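Local coordinates for protein CrmK (PDB 5I1V) that is a flavoenzyme oxidase with covalently bound FAD, involved in recycling shunt products during caerulomycin biosynthesis, at residues K55-V59 and V490-A494; E269-R273 and Y360-S364; L478-S483 and S496-R500. All coordinates share one frame. Residues are numbered along the deposited sequence.

Contact 1 of 3, residues K55-V59 and V490-A494; sequences KRLTV and VFRHA. With FAD (flavin-adenine dinucleotide), chain E.
R56 lays its guanidinium over the CG of R492, while the R492 guanidinium covers the CD of R56. The two side chains thus overlap despite like charge, with NE of R56 4.2 Å from NE of R492. R56 NH2 donates to the backbone O of R492 (2.6 Å), and R492 NH1 bonds N489 O. R56 has chi1 t and chi2 p; R492 has chi1 p, chi2 and chi3 t, and chi4 near -84°. The 55-59 backbone is extended and enters a strand at L57. In 490-494, V490 is helical and R492 and H493 are extended. CA of R56 is 7.4 Å from CA of V490, and CA of T58 6.9 Å from CA of F491. Two waters fill this gap. Water 1 links K55 O, L57 N and V490 O (3.2, 3.0 and 2.7 Å). Water 2 accepts from R56 NE (2.8 Å) and R492 N (3.0 Å). L57 CD2 meets F491 CE1 at 4.0 Å. At the cofactor end FAD O2B donates to V59 O (2.6 Å), and H493 CD2 lies 3.8 Å from FAD O3B. The C-terminal berberine-like region closes on the edge strand of the PCMH-type FAD-binding fold, beside the adenosine ribose.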
loop_
_atom_site.group_PDB
_atom_site.type_symbol
_atom_site.label_atom_id
_atom_site.label_comp_id
_atom_site.label_asym_id
_atom_site.label_seq_id
_atom_site.Cartn_x
_atom_site.Cartn_y
_atom_site.Cartn_z
ATOM N N LYS A 55 -35.798 1.967 0.279
ATOM C CA LYS A 55 -34.543 2.324 1.003
ATOM C C LYS A 55 -33.552 3.038 0.150
ATOM O O LYS A 55 -33.368 2.731 -1.038
ATOM C CB LYS A 55 -33.852 1.058 1.528
ATOM C CG LYS A 55 -34.766 0.239 2.392
ATOM C CD LYS A 55 -34.086 -0.898 3.125
ATOM C CE LYS A 55 -35.037 -1.326 4.241
ATOM N NZ LYS A 55 -34.560 -2.539 4.918
ATOM N N ARG A 56 -32.837 3.970 0.769
ATOM C CA ARG A 56 -31.804 4.715 0.069
ATOM C C ARG A 56 -30.528 3.854 0.037
ATOM O O ARG A 56 -30.014 3.496 1.096
ATOM C CB ARG A 56 -31.568 6.005 0.858
ATOM C CG ARG A 56 -30.443 6.857 0.344
ATOM C CD ARG A 56 -30.795 7.507 -0.999
ATOM N NE ARG A 56 -29.554 8.009 -1.578
ATOM C CZ ARG A 56 -28.895 9.061 -1.095
ATOM N NH1 ARG A 56 -29.377 9.767 -0.070
ATOM N NH2 ARG A 56 -27.743 9.426 -1.654
ATOM N N LEU A 57 -30.021 3.576 -1.173
ATOM C CA LEU A 57 -28.902 2.722 -1.391
ATOM C C LEU A 57 -27.760 3.479 -2.050
ATOM O O LEU A 57 -27.992 4.302 -2.958
ATOM C CB LEU A 57 -29.338 1.556 -2.269
ATOM C CG LEU A 57 -28.270 0.472 -2.488
ATOM C CD1 LEU A 57 -28.869 -0.925 -2.497
ATOM C CD2 LEU A 57 -27.567 0.756 -3.808
ATOM N N THR A 58 -26.541 3.237 -1.564
ATOM C CA THR A 58 -25.356 3.683 -2.278
ATOM C C THR A 58 -24.372 2.535 -2.362
ATOM O O THR A 58 -24.439 1.552 -1.587
ATOM C CB THR A 58 -24.659 4.870 -1.593
ATOM O OG1 THR A 58 -24.354 4.511 -0.229
ATOM C CG2 THR A 58 -25.557 6.193 -1.642
ATOM N N VAL A 59 -23.428 2.693 -3.273
ATOM C CA VAL A 59 -22.407 1.722 -3.525
ATOM C C VAL A 59 -21.018 2.251 -3.212
ATOM O O VAL A 59 -20.687 3.368 -3.534
ATOM C CB VAL A 59 -22.372 1.371 -5.007
ATOM C CG1 VAL A 59 -21.385 0.251 -5.284
ATOM C CG2 VAL A 59 -23.772 1.007 -5.441
ATOM N N VAL A 490 -33.221 6.115 -8.280
ATOM C CA VAL A 490 -32.733 5.266 -7.206
ATOM C C VAL A 490 -31.325 5.651 -6.743
ATOM O O VAL A 490 -31.005 5.591 -5.564
ATOM C CB VAL A 490 -32.735 3.798 -7.646
ATOM C CG1 VAL A 490 -32.023 2.913 -6.637
ATOM C CG2 VAL A 490 -34.170 3.306 -7.794
ATOM N N PHE A 491 -30.464 5.953 -7.707
ATOM C CA PHE A 491 -29.086 6.275 -7.438
ATOM C C PHE A 491 -28.874 7.765 -7.453
ATOM O O PHE A 491 -28.936 8.407 -8.507
ATOM C CB PHE A 491 -28.221 5.566 -8.482
ATOM C CG PHE A 491 -28.495 4.094 -8.528
ATOM C CD1 PHE A 491 -27.941 3.259 -7.556
ATOM C CD2 PHE A 491 -29.333 3.547 -9.475
ATOM C CE1 PHE A 491 -28.220 1.905 -7.563
ATOM C CE2 PHE A 491 -29.595 2.203 -9.511
ATOM C CZ PHE A 491 -29.055 1.367 -8.529
ATOM N N ARG A 492 -28.543 8.295 -6.304
ATOM C CA ARG A 492 -28.400 9.709 -6.193
ATOM C C ARG A 492 -27.481 10.103 -5.032
ATOM O O ARG A 492 -27.150 9.266 -4.169
ATOM C CB ARG A 492 -29.782 10.317 -6.056
ATOM C CG ARG A 492 -30.499 9.982 -4.745
ATOM C CD ARG A 492 -31.951 10.488 -4.730
ATOM N NE ARG A 492 -32.637 10.051 -3.516
ATOM C CZ ARG A 492 -33.229 8.860 -3.341
ATOM N NH1 ARG A 492 -33.288 7.936 -4.313
ATOM N NH2 ARG A 492 -33.813 8.595 -2.181
ATOM N N HIS A 493 -27.063 11.362 -5.070
ATOM C CA HIS A 493 -26.198 11.992 -4.091
ATOM C C HIS A 493 -26.193 13.494 -4.383
ATOM O O HIS A 493 -26.887 13.930 -5.309
ATOM C CB HIS A 493 -24.789 11.379 -4.048
ATOM C CG HIS A 493 -24.059 11.352 -5.355
ATOM N ND1 HIS A 493 -23.511 12.467 -5.933
ATOM C CD2 HIS A 493 -23.672 10.307 -6.123
ATOM C CE1 HIS A 493 -22.870 12.123 -7.044
ATOM N NE2 HIS A 493 -22.933 10.809 -7.163
ATOM N N ALA A 494 -25.438 14.297 -3.630
ATOM C CA ALA A 494 -25.543 15.784 -3.792
ATOM C C ALA A 494 -25.217 16.212 -5.215
ATOM O O ALA A 494 -25.744 17.198 -5.710
ATOM C CB ALA A 494 -24.612 16.494 -2.845
HETATM P PA FAD E . -16.009 5.366 -3.664
HETATM O O1A FAD E . -15.937 6.331 -2.507
HETATM O O2A FAD E . -16.255 3.931 -3.302
HETATM O O5B FAD E . -17.076 5.853 -4.708
HETATM C C5B FAD E . -16.975 7.095 -5.397
HETATM C C4B FAD E . -18.346 7.452 -5.987
HETATM O O4B FAD E . -18.610 6.490 -7.028
HETATM C C3B FAD E . -19.553 7.365 -5.077
HETATM O O3B FAD E . -20.554 8.229 -5.584
HETATM C C2B FAD E . -20.016 5.944 -5.244
HETATM O O2B FAD E . -21.323 5.609 -4.766
HETATM C C1B FAD E . -19.745 5.709 -6.735
HETATM N N9A FAD E . -19.384 4.298 -7.018
HETATM C C8A FAD E . -18.419 3.517 -6.442
HETATM N N7A FAD E . -18.506 2.234 -6.923
HETATM C C5A FAD E . -19.503 2.241 -7.783
HETATM C C6A FAD E . -20.063 1.218 -8.630
HETATM N N6A FAD E . -19.493 0.029 -8.592
HETATM N N1A FAD E . -21.107 1.561 -9.393
HETATM C C2A FAD E . -21.660 2.792 -9.367
HETATM N N3A FAD E . -21.154 3.823 -8.643
HETATM C C4A FAD E . -20.121 3.532 -7.813
HETATM N N1 FAD E . -8.525 10.168 -9.755
HETATM C C2 FAD E . -7.806 10.237 -10.899
HETATM O O2 FAD E . -8.383 10.346 -11.988
HETATM N N3 FAD E . -6.456 10.189 -10.924
HETATM C C4 FAD E . -5.697 10.111 -9.838
HETATM O O4 FAD E . -4.453 10.032 -9.921
HETATM C C4X FAD E . -6.374 10.019 -8.553
HETATM N N5 FAD E . -5.662 9.934 -7.396
HETATM C C5X FAD E . -6.325 9.746 -6.244
HETATM C C6 FAD E . -5.616 9.493 -5.070
HETATM C C7 FAD E . -6.234 9.302 -3.835
HETATM C C7M FAD E . -5.382 9.021 -2.590
HETATM C C8 FAD E . -7.710 9.374 -3.814
HETATM C C8M FAD E . -8.476 9.208 -2.530
HETATM C C9 FAD E . -8.450 9.633 -4.973
HETATM C C9A FAD E . -7.807 9.818 -6.196
HETATM N N10 FAD E . -8.518 10.058 -7.378
HETATM C C10 FAD E . -7.835 10.118 -8.578
HETATM C "C1'" FAD E . -9.944 10.384 -7.366
HETATM C "C2'" FAD E . -10.768 9.156 -7.587
HETATM O "O2'" FAD E . -10.788 8.871 -8.972
HETATM C "C3'" FAD E . -12.152 9.289 -7.045
HETATM O "O3'" FAD E . -12.066 9.573 -5.621
HETATM C "C4'" FAD E . -12.993 8.026 -7.328
HETATM O "O4'" FAD E . -14.360 8.429 -7.395
HETATM C "C5'" FAD E . -12.778 6.983 -6.250
HETATM O "O5'" FAD E . -13.506 5.810 -6.612
HETATM P P FAD E . -13.717 4.749 -5.452
HETATM O O1P FAD E . -12.428 4.455 -4.777
HETATM O O2P FAD E . -14.524 3.601 -5.970
HETATM O O3P FAD E . -14.627 5.599 -4.415
HETATM O O HOH W 1 -31.939 4.473 -3.299
HETATM O O HOH W 2 -28.942 6.555 -3.897
#

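Contact 2 of 3, residues E269-R273 and Y360-S364; sequences ECFHR and YRHLS
The end of strand 265-271 meets the C-terminal part of helix 353-364. Residues 269-271 are extended, H272 keeps a polyproline-like conformation (-58/150), and R273 turns to helical angles (-48/-41). The closest CA pairs are H272 with L363 at 4.4 Å and R273 with S364 at 5.1 Å.

One direct hydrogen bond joins the backbones: R273 N donates to L363 O at 2.8 Å, with an angle of 159°. The same carbonyl receives a CA-H...O contact, H272 CA to L363 O at 3.5 Å. Within 360-364, S364 takes chi1 p, so that its OG donates to Y360 O (2.9 Å).

The apolar part centres on L363 (chi1 m, chi2 t), whose CD1 lies 4.1 Å from C270 CB. Y240 of helix 237-253 touches both side chains. L363 CD2 also makes a close van der Waals contact with C270 O (3.3 Å).

H272 and R273 add further van der Waals contacts. H272 (chi1 t) brings CD2 to 3.0 Å from L363 O and 3.3 Å from H362 O. Its NE2 is bonded to R365 O, and its ring meets Y368 edge-to-face. R273, in one of two deposited conformers, has NH1 3.0 Å from S364 CB; its NH2 bonds W232 O only weakly.

The join therefore rests on a main-chain hydrogen bond to L363 O and a leucine contact, fixing a helix to the antiparallel eight-stranded sheet without a salt bridge between the segments.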
loop_
_atom_site.group_PDB
_atom_site.type_symbol
_atom_site.label_atom_id
_atom_site.label_comp_id
_atom_site.label_asym_id
_atom_site.label_seq_id
_atom_site.Cartn_x
_atom_site.Cartn_y
_atom_site.Cartn_z
ATOM N N GLU A 269 4.144 20.449 -6.483
ATOM C CA GLU A 269 3.312 20.507 -5.293
ATOM C C GLU A 269 3.729 21.743 -4.523
ATOM O O GLU A 269 4.843 21.805 -3.999
ATOM C CB GLU A 269 3.526 19.314 -4.386
ATOM C CG GLU A 269 3.193 17.984 -5.003
ATOM C CD GLU A 269 3.205 16.843 -3.985
ATOM O OE1 GLU A 269 4.116 15.991 -4.074
ATOM O OE2 GLU A 269 2.306 16.812 -3.091
ATOM N N CYS A 270 2.815 22.682 -4.426
ATOM C CA CYS A 270 3.058 23.895 -3.674
ATOM C C CYS A 270 2.402 23.830 -2.301
ATOM O O CYS A 270 1.309 24.314 -2.123
ATOM C CB CYS A 270 2.492 25.069 -4.452
ATOM S SG CYS A 270 3.145 25.160 -6.123
ATOM N N PHE A 271 3.103 23.206 -1.372
ATOM C CA PHE A 271 2.710 23.101 -0.003
ATOM C C PHE A 271 2.681 24.448 0.705
ATOM O O PHE A 271 3.431 25.386 0.349
ATOM C CB PHE A 271 3.697 22.240 0.747
ATOM C CG PHE A 271 3.729 20.790 0.329
ATOM C CD1 PHE A 271 2.720 19.915 0.710
ATOM C CD2 PHE A 271 4.809 20.289 -0.367
ATOM C CE1 PHE A 271 2.776 18.571 0.349
ATOM C CE2 PHE A 271 4.889 18.960 -0.704
ATOM C CZ PHE A 271 3.873 18.089 -0.345
ATOM N N HIS A 272 1.832 24.521 1.717
ATOM C CA HIS A 272 1.881 25.587 2.682
ATOM C C HIS A 272 3.256 25.594 3.337
ATOM O O HIS A 272 3.905 24.554 3.499
ATOM C CB HIS A 272 0.785 25.426 3.745
ATOM C CG HIS A 272 0.776 26.529 4.748
ATOM N ND1 HIS A 272 1.389 26.417 5.977
ATOM C CD2 HIS A 272 0.263 27.775 4.692
ATOM C CE1 HIS A 272 1.261 27.559 6.634
ATOM N NE2 HIS A 272 0.580 28.402 5.874
ATOM N N ARG A 273 3.673 26.801 3.731
ATOM C CA ARG A 273 4.981 27.043 4.324
ATOM C C ARG A 273 5.346 26.060 5.430
ATOM O O ARG A 273 6.501 25.632 5.534
ATOM C CB ARG A 273 5.050 28.494 4.856
ATOM C CG ARG A 273 6.299 28.821 5.676
ATOM C CD ARG A 273 6.527 30.324 5.858
ATOM N NE ARG A 273 7.761 30.796 5.218
ATOM C CZ ARG A 273 7.794 31.761 4.310
ATOM N NH1 ARG A 273 6.673 32.363 3.988
ATOM N NH2 ARG A 273 8.931 32.135 3.737
ATOM N N TYR A 360 0.377 32.774 -3.038
ATOM C CA TYR A 360 1.501 32.967 -2.091
ATOM C C TYR A 360 1.017 33.418 -0.719
ATOM O O TYR A 360 1.464 32.908 0.314
ATOM C CB TYR A 360 2.547 33.914 -2.640
ATOM C CG TYR A 360 3.816 33.920 -1.816
ATOM C CD1 TYR A 360 4.750 32.897 -1.928
ATOM C CD2 TYR A 360 4.075 34.949 -0.908
ATOM C CE1 TYR A 360 5.928 32.912 -1.173
ATOM C CE2 TYR A 360 5.228 34.962 -0.133
ATOM C CZ TYR A 360 6.155 33.962 -0.270
ATOM O OH TYR A 360 7.301 34.009 0.522
ATOM N N ARG A 361 0.067 34.335 -0.712
ATOM C CA ARG A 361 -0.428 34.914 0.535
ATOM C C ARG A 361 -1.013 33.871 1.484
ATOM O O ARG A 361 -0.732 33.880 2.681
ATOM C CB ARG A 361 -1.498 35.967 0.231
ATOM C CG ARG A 361 -1.864 36.842 1.424
ATOM C CD ARG A 361 -3.054 36.312 2.219
ATOM N NE ARG A 361 -4.300 36.951 1.788
ATOM C CZ ARG A 361 -5.324 37.245 2.583
ATOM N NH1 ARG A 361 -5.289 36.967 3.889
ATOM N NH2 ARG A 361 -6.393 37.838 2.067
ATOM N N HIS A 362 -1.843 32.978 0.942
ATOM C CA HIS A 362 -2.405 31.874 1.719
ATOM C C HIS A 362 -1.382 30.766 1.986
ATOM O O HIS A 362 -1.385 30.154 3.053
ATOM C CB HIS A 362 -3.634 31.323 0.994
ATOM C CG HIS A 362 -4.760 32.296 0.911
ATOM N ND1 HIS A 362 -5.595 32.558 1.981
ATOM C CD2 HIS A 362 -5.163 33.115 -0.088
ATOM C CE1 HIS A 362 -6.477 33.482 1.633
ATOM N NE2 HIS A 362 -6.238 33.835 0.383
ATOM N N LEU A 363 -0.501 30.485 1.026
ATOM C CA LEU A 363 0.576 29.484 1.245
ATOM C C LEU A 363 1.680 29.905 2.226
ATOM O O LEU A 363 2.289 29.036 2.843
ATOM C CB LEU A 363 1.218 29.075 -0.081
ATOM C CG LEU A 363 0.284 28.365 -1.078
ATOM C CD1 LEU A 363 0.937 28.354 -2.456
ATOM C CD2 LEU A 363 -0.034 26.946 -0.609
ATOM N N SER A 364 1.966 31.209 2.376
ATOM C CA SER A 364 2.904 31.611 3.456
ATOM C C SER A 364 2.258 32.077 4.774
ATOM O O SER A 364 2.968 32.254 5.766
ATOM C CB SER A 364 3.865 32.706 2.986
ATOM O OG SER A 364 3.142 33.793 2.508
#

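Contact 3 of 3, residues L478-S483 and S496-R500; sequences LQEIKS and SIRPR
Residues 478-483 are regular alpha helix, with K482 N bonded to L478 O (2.8 Å). The C-terminal tail 496-500 is extended up to P499 and runs across this helix. CA of Q479 is 5.2 Å from CA of R500, and CA of S483 5.3 Å from CA of P499. I497 (chi1 and chi2 m) points at the helix. Its CG2 reaches L478 CB (4.2 Å), Q479 CG (3.7 Å) and K482 CB (3.8 Å). Q479 NE2 donates to R498 O (3.0 Å). R500 packs over Q479 and E480, its CG 3.9 Å from Q479 O. One guanidinium face meets S483 OG, 3.0 Å from R500 NH2 but not hydrogen-bonded. Water 4 joins K482 NZ (2.7 Å), also bonded to N193 O, to I497 O (2.9 Å). Water 3 bridges R500 O (2.6 Å) and, weakly, Q479 NE2 (3.2 Å). The berberine-like C-terminal region thus packs its chain end on its own helix 475-485 through isoleucine, a side-chain amide hydrogen bond, R500 and waters.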
loop_
_atom_site.group_PDB
_atom_site.type_symbol
_atom_site.label_atom_id
_atom_site.label_comp_id
_atom_site.label_asym_id
_atom_site.label_seq_id
_atom_site.Cartn_x
_atom_site.Cartn_y
_atom_site.Cartn_z
ATOM N N LEU A 478 -26.411 13.643 -20.492
ATOM C CA LEU A 478 -26.353 12.757 -19.321
ATOM C C LEU A 478 -27.708 12.715 -18.572
ATOM O O LEU A 478 -28.133 11.660 -18.125
ATOM C CB LEU A 478 -25.251 13.167 -18.361
ATOM C CG LEU A 478 -23.841 12.949 -18.882
ATOM C CD1 LEU A 478 -22.879 13.719 -17.990
ATOM C CD2 LEU A 478 -23.488 11.459 -18.896
ATOM N N GLN A 479 -28.383 13.852 -18.456
ATOM C CA GLN A 479 -29.731 13.882 -17.825
ATOM C C GLN A 479 -30.705 13.027 -18.637
ATOM O O GLN A 479 -31.526 12.330 -18.096
ATOM C CB GLN A 479 -30.232 15.288 -17.726
ATOM C CG GLN A 479 -29.524 16.189 -16.736
ATOM C CD GLN A 479 -30.255 17.495 -16.621
ATOM O OE1 GLN A 479 -30.147 18.329 -17.495
ATOM N NE2 GLN A 479 -31.012 17.667 -15.553
ATOM N N GLU A 480 -30.603 13.064 -19.955
ATOM C CA GLU A 480 -31.448 12.221 -20.800
ATOM C C GLU A 480 -31.152 10.729 -20.610
ATOM O O GLU A 480 -32.025 9.870 -20.607
ATOM C CB GLU A 480 -31.260 12.635 -22.279
ATOM C CG GLU A 480 -31.741 11.630 -23.301
ATOM C CD GLU A 480 -31.357 12.022 -24.739
ATOM O OE1 GLU A 480 -30.364 12.757 -24.942
ATOM O OE2 GLU A 480 -32.036 11.576 -25.683
ATOM N N ILE A 481 -29.886 10.384 -20.499
ATOM C CA ILE A 481 -29.549 8.989 -20.309
ATOM C C ILE A 481 -30.025 8.561 -18.887
ATOM O O ILE A 481 -30.549 7.475 -18.695
ATOM C CB ILE A 481 -28.040 8.780 -20.538
ATOM C CG1 ILE A 481 -27.720 9.115 -21.978
ATOM C CG2 ILE A 481 -27.616 7.361 -20.194
ATOM C CD1 ILE A 481 -26.238 9.238 -22.308
ATOM N N LYS A 482 -29.821 9.422 -17.915
ATOM C CA LYS A 482 -30.261 9.190 -16.552
ATOM C C LYS A 482 -31.741 8.859 -16.503
ATOM O O LYS A 482 -32.189 7.902 -15.871
ATOM C CB LYS A 482 -29.945 10.429 -15.706
ATOM C CG LYS A 482 -30.635 10.484 -14.335
ATOM C CD LYS A 482 -29.951 9.534 -13.350
ATOM C CE LYS A 482 -30.696 9.487 -12.026
ATOM N NZ LYS A 482 -29.911 8.720 -11.034
ATOM N N SER A 483 -32.496 9.653 -17.233
ATOM C CA SER A 483 -33.911 9.535 -17.245
ATOM C C SER A 483 -34.346 8.242 -17.945
ATOM O O SER A 483 -35.360 7.661 -17.592
ATOM C CB SER A 483 -34.510 10.803 -17.846
ATOM O OG SER A 483 -35.772 10.530 -18.334
ATOM N N SER A 496 -25.436 14.091 -8.002
ATOM C CA SER A 496 -25.898 13.131 -8.980
ATOM C C SER A 496 -26.586 13.827 -10.144
ATOM O O SER A 496 -27.119 14.918 -9.980
ATOM C CB SER A 496 -26.776 12.062 -8.365
ATOM O OG SER A 496 -27.971 12.557 -7.801
ATOM N N ILE A 497 -26.525 13.199 -11.306
ATOM C CA ILE A 497 -27.201 13.746 -12.502
ATOM C C ILE A 497 -28.686 13.850 -12.171
ATOM O O ILE A 497 -29.326 12.839 -11.898
ATOM C CB ILE A 497 -27.022 12.852 -13.759
ATOM C CG1 ILE A 497 -25.537 12.522 -14.063
ATOM C CG2 ILE A 497 -27.696 13.450 -14.955
ATOM C CD1 ILE A 497 -24.690 13.722 -14.178
ATOM N N ARG A 498 -29.255 15.045 -12.231
ATOM C CA ARG A 498 -30.694 15.199 -11.911
ATOM C C ARG A 498 -31.570 14.750 -13.077
ATOM O O ARG A 498 -31.234 14.966 -14.236
ATOM C CB ARG A 498 -31.062 16.648 -11.578
ATOM C CG ARG A 498 -30.269 17.294 -10.445
ATOM C CD ARG A 498 -30.253 16.436 -9.209
ATOM N NE ARG A 498 -29.887 17.180 -8.001
ATOM C CZ ARG A 498 -28.726 17.099 -7.354
ATOM N NH1 ARG A 498 -27.735 16.330 -7.794
ATOM N NH2 ARG A 498 -28.562 17.806 -6.246
ATOM N N PRO A 499 -32.713 14.157 -12.786
ATOM C CA PRO A 499 -33.460 13.692 -13.955
ATOM C C PRO A 499 -33.989 14.906 -14.770
ATOM O O PRO A 499 -34.327 15.945 -14.188
ATOM C CB PRO A 499 -34.609 12.878 -13.348
ATOM C CG PRO A 499 -34.193 12.632 -11.911
ATOM C CD PRO A 499 -33.423 13.865 -11.538
ATOM N N ARG A 500 -33.979 14.752 -16.096
ATOM C CA ARG A 500 -34.499 15.760 -17.052
ATOM C C ARG A 500 -35.626 16.642 -16.496
ATOM O O ARG A 500 -35.470 17.825 -16.153
ATOM C CB ARG A 500 -35.025 15.040 -18.299
ATOM C CG ARG A 500 -34.048 14.936 -19.454
ATOM C CD ARG A 500 -34.759 14.455 -20.718
ATOM N NE ARG A 500 -35.819 13.504 -20.366
ATOM C CZ ARG A 500 -36.244 12.505 -21.143
ATOM N NH1 ARG A 500 -35.734 12.309 -22.362
ATOM N NH2 ARG A 500 -37.209 11.694 -20.690
ATOM O OXT ARG A 500 -36.753 16.162 -16.370
HETATM O O HOH W 3 -33.795 18.817 -14.401
HETATM O O HOH W 4 -27.902 10.460 -11.236
#

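Overall arrangement
Contacts 1 and 3 are neighbours, with centres about 14 Å apart. They meet where K482 NZ bonds F491 O (2.7 Å). Contact 2 lies far off, its centre about 37 Å from that of contact 1 and 39 Å from that of contact 3. Along the chain, contact 2 is nested within the loop closed by contact 1 and closes before contact 3 opens. Contacts 1 and 3 interlock, since 490-494 falls between 478-483 and 496-500. Contact 2 belongs to the eight-stranded sheet and its helices; the side chain of F271 is about 13 Å from FAD. The C-terminal region thus returns to the FAD-binding part, with the large sheet inside the loop so closed.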